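Local coordinates for Mlr6093 protein (Mesorhizobium loti, PDB 2QJ8) that probably hydrolyses amide or ester bonds as a zinc-dependent member of the succinylglutamate desuccinylase/aspartoacylase family, at residues P46-T51 / V134-D139; L129-V134 / H196-T201; T255-L260 / L326-A331. All blocks are in the same frame, centred on the assembly; numbering follows the deposited sequence. Where two conformers were deposited one is given.

Chemistry follows position in this chain. Contact 1 is core: two parallel strands joined by backbone bonds and clad mostly in aliphatic side chains, with two bridging waters at one end. Contact 2 lies next to it, its centre about 8 Å from that of contact 1; the two share Val134, and the strand that starts at Thr201 is bonded to 134-139. Only partly buried, it depends on one lysine among carbonyl oxygens. Contact 3, its nearest atoms about 17 Å from contact 2 and about 19 Å from contact 1, belongs to the all-beta C-terminal part. There a salt bridge supplements antiparallel pairing toward the surface.

Contact 1: P46-T51 / V134-D139; sequences PSLLIT and VDTVLD
Leu49 and Leu138 hold the middle of a parallel strand pair, Leu138 N donating to Leu49 O over 2.8 Å at a nearly straight 173°. Leu49 N turns to Thr136 O and Thr51 N to Leu138 O, the alternating pattern by which one strand of a parallel pair bonds to residues on both sides of its opposite number. Leu138 O also receives a CA-H...O contact, with Ile50 CA 3.2 Å away.

Packing is close around this ladder. On one face Ile50 and Leu138 lie side by side and point the same way, Ile50 CD1 4.1 Å from Leu138 CD2, while Leu48 CD1 reaches across to Thr136 CG2 at 3.5 Å. On the other face Leu49 CB meets Val134 CG2 at 3.9 Å. That face also buries a polar pair: Thr51 OG1 donates to Asp139 OD1 over 2.8 Å, arriving on the anti side of the carboxylate and somewhat out of its plane. Asp139 CG stands anti to the backbone N (chi1 -176°), and the end of the side chain comes nearer the neighbouring strand, with OD1 beside the threonine hydroxyl.

The entry to the strands is looser and wetter. Asp135 N donates to Ser47 OG over 2.9 Å, but the bond is bent to 137°. One water links Ser47 N to the Asp135 carboxylate, and a second joins Ser47 O to Thr136 OG1, so water bridges supplement the single bent direct bond at this end.

Strand 47-52 continues the pairing to strand 79-84, and strand 136-144 to strand 201-208, both parallel, which places the contact mid-sheet in the catalytic domain. Helix 218-230 covers the Leu48 and Leu138 face through Leu228 and Val224, whereas Leu131 packs on Leu49 from the other.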
# COMPACT_ATOMS: atom_id res chain seq x y z
N PRO A 46 -21.70 -24.49 16.44
CA PRO A 46 -20.27 -24.20 16.34
C PRO A 46 -19.82 -22.90 17.01
O PRO A 46 -20.62 -21.97 17.13
CB PRO A 46 -20.06 -24.10 14.83
CG PRO A 46 -21.17 -24.91 14.27
CD PRO A 46 -22.30 -24.60 15.11
N SER A 47 -18.57 -22.86 17.46
CA SER A 47 -18.00 -21.68 18.10
C SER A 47 -16.85 -21.18 17.21
O SER A 47 -16.03 -21.96 16.75
CB SER A 47 -17.48 -22.01 19.48
OG SER A 47 -16.55 -23.07 19.38
N LEU A 48 -16.77 -19.87 17.05
CA LEU A 48 -15.81 -19.23 16.16
C LEU A 48 -15.35 -17.88 16.66
O LEU A 48 -16.17 -17.08 17.11
CB LEU A 48 -16.49 -19.00 14.79
CG LEU A 48 -15.65 -18.29 13.70
CD1 LEU A 48 -14.47 -19.16 13.26
CD2 LEU A 48 -16.51 -17.85 12.52
N LEU A 49 -14.04 -17.63 16.59
CA LEU A 49 -13.48 -16.32 16.84
C LEU A 49 -12.98 -15.82 15.50
O LEU A 49 -12.28 -16.55 14.81
CB LEU A 49 -12.29 -16.38 17.79
CG LEU A 49 -11.48 -15.10 17.99
CD1 LEU A 49 -12.32 -13.94 18.61
CD2 LEU A 49 -10.29 -15.46 18.87
N ILE A 50 -13.29 -14.57 15.18
CA ILE A 50 -12.77 -13.88 14.01
C ILE A 50 -11.95 -12.68 14.47
O ILE A 50 -12.46 -11.77 15.16
CB ILE A 50 -13.90 -13.38 13.06
CG1 ILE A 50 -14.90 -14.50 12.80
CG2 ILE A 50 -13.29 -12.81 11.76
CD1 ILE A 50 -15.88 -14.18 11.72
N THR A 51 -10.69 -12.64 14.05
CA THR A 51 -9.77 -11.58 14.41
C THR A 51 -9.29 -10.78 13.18
O THR A 51 -9.12 -11.34 12.10
CB THR A 51 -8.53 -12.11 15.17
OG1 THR A 51 -7.82 -13.08 14.39
CG2 THR A 51 -8.90 -12.73 16.51
N VAL A 134 -13.70 -21.12 21.97
CA VAL A 134 -13.87 -21.38 20.54
C VAL A 134 -13.09 -22.60 20.04
O VAL A 134 -12.06 -22.95 20.57
CB VAL A 134 -13.59 -20.12 19.68
CG1 VAL A 134 -14.52 -18.97 20.12
CG2 VAL A 134 -12.11 -19.69 19.75
N ASP A 135 -13.65 -23.26 19.03
CA ASP A 135 -13.02 -24.40 18.38
C ASP A 135 -12.33 -24.02 17.06
O ASP A 135 -11.54 -24.81 16.54
CB ASP A 135 -14.06 -25.48 18.07
CG ASP A 135 -14.67 -26.11 19.35
OD1 ASP A 135 -13.92 -26.32 20.32
OD2 ASP A 135 -15.89 -26.41 19.35
N THR A 136 -12.64 -22.85 16.52
CA THR A 136 -12.19 -22.40 15.19
C THR A 136 -11.82 -20.94 15.32
O THR A 136 -12.49 -20.19 16.02
CB THR A 136 -13.31 -22.63 14.11
OG1 THR A 136 -13.69 -24.01 14.11
CG2 THR A 136 -12.87 -22.25 12.68
N VAL A 137 -10.67 -20.57 14.77
CA VAL A 137 -10.27 -19.19 14.72
C VAL A 137 -10.06 -18.83 13.26
O VAL A 137 -9.38 -19.56 12.53
CB VAL A 137 -8.99 -18.87 15.52
CG1 VAL A 137 -8.66 -17.40 15.32
CG2 VAL A 137 -9.15 -19.20 17.00
N LEU A 138 -10.65 -17.72 12.85
CA LEU A 138 -10.50 -17.14 11.52
C LEU A 138 -9.74 -15.82 11.67
O LEU A 138 -10.29 -14.86 12.24
CB LEU A 138 -11.86 -16.91 10.85
CG LEU A 138 -11.91 -16.13 9.52
CD1 LEU A 138 -11.05 -16.78 8.40
CD2 LEU A 138 -13.34 -15.99 9.09
N ASP A 139 -8.50 -15.76 11.18
CA ASP A 139 -7.70 -14.52 11.22
C ASP A 139 -7.71 -13.87 9.84
O ASP A 139 -7.39 -14.52 8.84
CB ASP A 139 -6.28 -14.81 11.70
CG ASP A 139 -5.41 -13.52 11.87
OD1 ASP A 139 -5.83 -12.50 12.47
OD2 ASP A 139 -4.25 -13.57 11.41
O HOH W 1 -17.31 -25.69 17.43
O HOH W 2 -16.27 -24.18 15.27

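Contact 2: L129-V134 / H196-T201; sequences LLLPVV and HRQGKT
Lys200 reaches over to the turn at 131-134 and brings its ammonium group among backbone oxygens. NZ makes a weak hydrogen bond to Val134 O at 2.9 Å and lies 2.6 Å from Leu131 O. The neighbouring methylene takes part in the approach, CE standing 3.1 Å from Val134 O. A further oxygen comes from the lysine's own segment: NZ donates to Gln198 OE1 over 2.9 Å, from above the amide carbonyl plane by 40°. That amide oxygen in turn lies 4.2 Å from Leu131 CB.

The next shell sets these groups in place. Lys200 CG sits anti to the carbonyl carbon (chi1 -70°), and beyond it the chain is fully extended, spanning the gap between the segments. Across that gap a 3-10 turn at 131-133, closed by Val133 N to Leu130 O, presents Leu131 O, and Val134 O follows just after it. Behind the lysine, helix 190-197 has just ended, and Gly199 leaves helical geometry with phi at 64°. Gln163 NE2 holds Lys200 O, while Thr201 enters strand 201-208 by backbone bonds to Asp135 and Val137.

Neutral oxygens, with no carboxylate among them, receive the positive charge within these two segments. Their dipoles would be expected to favour a protonated lysine that ties the two loops together where strands 136-144 and 201-208 begin.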
# COMPACT_ATOMS: atom_id res chain seq x y z
N LEU A 129 -9.39 -15.28 27.81
CA LEU A 129 -10.82 -14.99 27.69
C LEU A 129 -11.56 -15.43 26.44
O LEU A 129 -12.78 -15.63 26.50
CB LEU A 129 -11.02 -13.48 27.87
CG LEU A 129 -10.66 -13.06 29.31
CD1 LEU A 129 -10.18 -11.67 29.37
CD2 LEU A 129 -11.88 -13.31 30.21
N LEU A 130 -10.88 -15.53 25.31
CA LEU A 130 -11.58 -15.84 24.04
C LEU A 130 -11.23 -17.20 23.48
O LEU A 130 -12.13 -17.95 23.13
CB LEU A 130 -11.28 -14.74 23.02
CG LEU A 130 -11.63 -13.29 23.39
CD1 LEU A 130 -11.27 -12.37 22.20
CD2 LEU A 130 -13.11 -13.10 23.74
N LEU A 131 -9.95 -17.55 23.47
CA LEU A 131 -9.53 -18.84 22.93
C LEU A 131 -10.16 -20.07 23.57
O LEU A 131 -10.49 -21.00 22.84
CB LEU A 131 -8.00 -18.98 22.92
CG LEU A 131 -7.25 -17.97 22.06
CD1 LEU A 131 -5.80 -18.42 21.98
CD2 LEU A 131 -7.87 -17.84 20.68
N PRO A 132 -10.34 -20.08 24.91
CA PRO A 132 -10.93 -21.28 25.52
C PRO A 132 -12.41 -21.59 25.14
O PRO A 132 -12.83 -22.74 25.24
CB PRO A 132 -10.78 -21.02 27.02
CG PRO A 132 -9.69 -19.98 27.13
CD PRO A 132 -9.98 -19.10 25.96
N VAL A 133 -13.15 -20.59 24.66
CA VAL A 133 -14.53 -20.77 24.27
C VAL A 133 -14.77 -21.01 22.78
O VAL A 133 -15.93 -21.11 22.36
CB VAL A 133 -15.39 -19.61 24.81
CG1 VAL A 133 -15.09 -19.44 26.28
CG2 VAL A 133 -15.15 -18.29 24.06
N VAL A 134 -13.70 -21.12 21.97
CA VAL A 134 -13.87 -21.38 20.54
C VAL A 134 -13.09 -22.60 20.04
O VAL A 134 -12.06 -22.95 20.57
CB VAL A 134 -13.59 -20.12 19.68
CG1 VAL A 134 -14.52 -18.97 20.12
CG2 VAL A 134 -12.11 -19.69 19.75
N HIS A 196 -1.05 -26.62 17.23
CA HIS A 196 -0.33 -27.70 17.89
C HIS A 196 -0.73 -27.91 19.34
O HIS A 196 -1.01 -29.05 19.74
CB HIS A 196 1.19 -27.54 17.77
CG HIS A 196 1.70 -27.56 16.36
ND1 HIS A 196 1.30 -28.49 15.43
CD2 HIS A 196 2.59 -26.76 15.73
CE1 HIS A 196 1.90 -28.25 14.28
NE2 HIS A 196 2.70 -27.20 14.44
N ARG A 197 -0.74 -26.84 20.12
CA ARG A 197 -1.05 -26.97 21.54
C ARG A 197 -2.54 -27.29 21.79
O ARG A 197 -2.83 -28.16 22.60
CB ARG A 197 -0.61 -25.71 22.29
CG ARG A 197 -1.02 -25.56 23.75
CD ARG A 197 -0.18 -26.30 24.68
NE ARG A 197 1.15 -25.71 24.78
CZ ARG A 197 2.06 -26.02 25.71
NH1 ARG A 197 1.80 -26.91 26.68
NH2 ARG A 197 3.24 -25.40 25.68
N GLN A 198 -3.45 -26.62 21.08
CA GLN A 198 -4.90 -26.75 21.30
C GLN A 198 -5.67 -27.64 20.33
O GLN A 198 -6.81 -27.96 20.60
CB GLN A 198 -5.55 -25.37 21.37
CG GLN A 198 -5.04 -24.57 22.55
CD GLN A 198 -5.69 -23.24 22.70
OE1 GLN A 198 -6.71 -22.93 22.07
NE2 GLN A 198 -5.10 -22.43 23.55
N GLY A 199 -5.06 -28.02 19.21
CA GLY A 199 -5.70 -28.93 18.28
C GLY A 199 -6.95 -28.40 17.64
O GLY A 199 -7.89 -29.15 17.39
N LYS A 200 -6.94 -27.10 17.35
CA LYS A 200 -8.06 -26.38 16.77
C LYS A 200 -7.87 -26.09 15.28
O LYS A 200 -6.79 -26.32 14.67
CB LYS A 200 -8.30 -25.09 17.59
CG LYS A 200 -8.86 -25.40 19.00
CD LYS A 200 -9.05 -24.14 19.88
CE LYS A 200 -9.52 -24.53 21.29
NZ LYS A 200 -9.62 -23.33 22.18
N THR A 201 -8.98 -25.66 14.68
CA THR A 201 -9.02 -25.26 13.27
C THR A 201 -8.62 -23.81 13.22
O THR A 201 -9.25 -22.97 13.83
CB THR A 201 -10.41 -25.46 12.69
OG1 THR A 201 -10.71 -26.85 12.77
CG2 THR A 201 -10.49 -24.97 11.20

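Contact 3: T255-L260 / L326-A331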
# COMPACT_ATOMS: atom_id res chain seq x y z
N THR A 255 6.99 -24.02 -2.99
CA THR A 255 8.20 -24.65 -2.40
C THR A 255 9.33 -23.62 -2.49
O THR A 255 9.15 -22.59 -3.15
CB THR A 255 8.61 -25.99 -3.13
OG1 THR A 255 8.95 -25.74 -4.50
CG2 THR A 255 7.46 -27.01 -3.05
N SER A 256 10.47 -23.90 -1.86
CA SER A 256 11.59 -22.92 -1.82
C SER A 256 12.05 -22.35 -3.16
O SER A 256 12.30 -21.15 -3.24
CB SER A 256 12.78 -23.46 -1.04
OG SER A 256 12.51 -23.30 0.34
N SER A 257 12.06 -23.15 -4.22
CA SER A 257 12.43 -22.64 -5.56
C SER A 257 11.42 -21.61 -6.17
O SER A 257 11.76 -20.90 -7.13
CB SER A 257 12.66 -23.80 -6.52
OG SER A 257 11.50 -24.56 -6.69
N ASP A 258 10.21 -21.54 -5.59
CA ASP A 258 9.16 -20.64 -6.00
C ASP A 258 9.20 -19.30 -5.26
O ASP A 258 8.43 -18.40 -5.61
CB ASP A 258 7.80 -21.26 -5.71
CG ASP A 258 7.53 -22.52 -6.48
OD1 ASP A 258 7.73 -22.52 -7.70
OD2 ASP A 258 7.03 -23.49 -5.86
N GLN A 259 10.04 -19.18 -4.23
CA GLN A 259 10.16 -17.97 -3.44
C GLN A 259 11.35 -17.21 -3.99
O GLN A 259 12.49 -17.50 -3.65
CB GLN A 259 10.37 -18.31 -1.96
CG GLN A 259 9.18 -19.04 -1.33
CD GLN A 259 9.54 -19.67 -0.01
OE1 GLN A 259 9.22 -20.82 0.23
NE2 GLN A 259 10.25 -18.93 0.82
N LEU A 260 11.08 -16.22 -4.84
CA LEU A 260 12.14 -15.48 -5.49
C LEU A 260 12.63 -14.32 -4.58
O LEU A 260 11.84 -13.59 -3.99
CB LEU A 260 11.67 -15.00 -6.87
CG LEU A 260 11.12 -16.08 -7.82
CD1 LEU A 260 10.66 -15.42 -9.09
CD2 LEU A 260 12.16 -17.15 -8.14
N LEU A 326 5.73 -17.58 -6.14
CA LEU A 326 5.15 -18.30 -7.26
C LEU A 326 4.57 -19.58 -6.66
O LEU A 326 4.96 -19.99 -5.57
CB LEU A 326 6.21 -18.56 -8.34
CG LEU A 326 6.55 -17.45 -9.34
CD1 LEU A 326 6.41 -16.04 -8.83
CD2 LEU A 326 7.93 -17.67 -9.98
N ALA A 327 3.59 -20.16 -7.33
CA ALA A 327 2.95 -21.39 -6.88
C ALA A 327 2.62 -22.26 -8.08
O ALA A 327 2.44 -21.77 -9.20
CB ALA A 327 1.70 -21.07 -6.08
N ARG A 328 2.54 -23.55 -7.82
CA ARG A 328 2.22 -24.52 -8.84
C ARG A 328 1.05 -25.35 -8.43
O ARG A 328 0.90 -25.61 -7.26
CB ARG A 328 3.41 -25.44 -9.03
CG ARG A 328 4.65 -24.72 -9.41
CD ARG A 328 5.75 -25.71 -9.60
NE ARG A 328 6.97 -25.27 -8.98
CZ ARG A 328 8.08 -26.00 -8.87
NH1 ARG A 328 8.15 -27.24 -9.39
NH2 ARG A 328 9.15 -25.47 -8.27
N PRO A 329 0.27 -25.84 -9.41
CA PRO A 329 -0.89 -26.66 -9.02
C PRO A 329 -0.48 -27.98 -8.34
O PRO A 329 0.53 -28.58 -8.71
CB PRO A 329 -1.58 -26.93 -10.35
CG PRO A 329 -0.51 -26.81 -11.34
CD PRO A 329 0.40 -25.76 -10.87
N LEU A 330 -1.24 -28.36 -7.32
CA LEU A 330 -1.00 -29.58 -6.57
C LEU A 330 -1.22 -30.78 -7.51
O LEU A 330 -2.06 -30.71 -8.41
CB LEU A 330 -1.95 -29.58 -5.35
CG LEU A 330 -1.86 -30.60 -4.22
CD1 LEU A 330 -0.53 -30.50 -3.51
CD2 LEU A 330 -2.99 -30.40 -3.23
N ALA A 331 -0.44 -31.85 -7.30
CA ALA A 331 -0.57 -33.08 -8.09
C ALA A 331 -2.01 -33.59 -7.97
O ALA A 331 -2.57 -33.63 -6.87
CB ALA A 331 0.42 -34.13 -7.62
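Asp258 and Arg328 form a salt bridge that reinforces antiparallel pairing between strands 250-261 and 322-329, in the C-terminal beta region and toward its surface. Arg328 NE donates to Asp258 OD1 over 3.1 Å at 161°, meeting the syn lone pair of that oxygen, and NH2 adds a weak bond to the same atom. The carboxylate meets the guanidinium edge with the two planes 89° apart. Ser257 OG lies at that edge too, 3.0 Å from Arg328 NH2, though the angle is too poor for a hydrogen bond.

The strand bearing Asp258 is interrupted here by a 3-10 turn at 256-258, and the pairing survives the break: Leu326 N donates to Asp258 O over 2.9 Å, while Arg328 pairs with Glu253 before the turn and Leu260 with Val323 and Ala324 after it. The same aspartate ties the turn together, its OD2 accepting Thr255 N at 2.9 Å and 172° through the anti lone pair, and Thr255 OG1 from above the carboxylate plane. An alanine at Asp258 would probably leave the Arg328 guanidinium without its charged mate and Thr255 N without this acceptor, setting the arginine end free to turn.

Further along, the side chains of Leu260 and Leu326 cross at an oblique angle, CD1 of Leu260 3.6 Å from CD2 of Leu326, an apolar patch extended by Ala302, which touches Leu326.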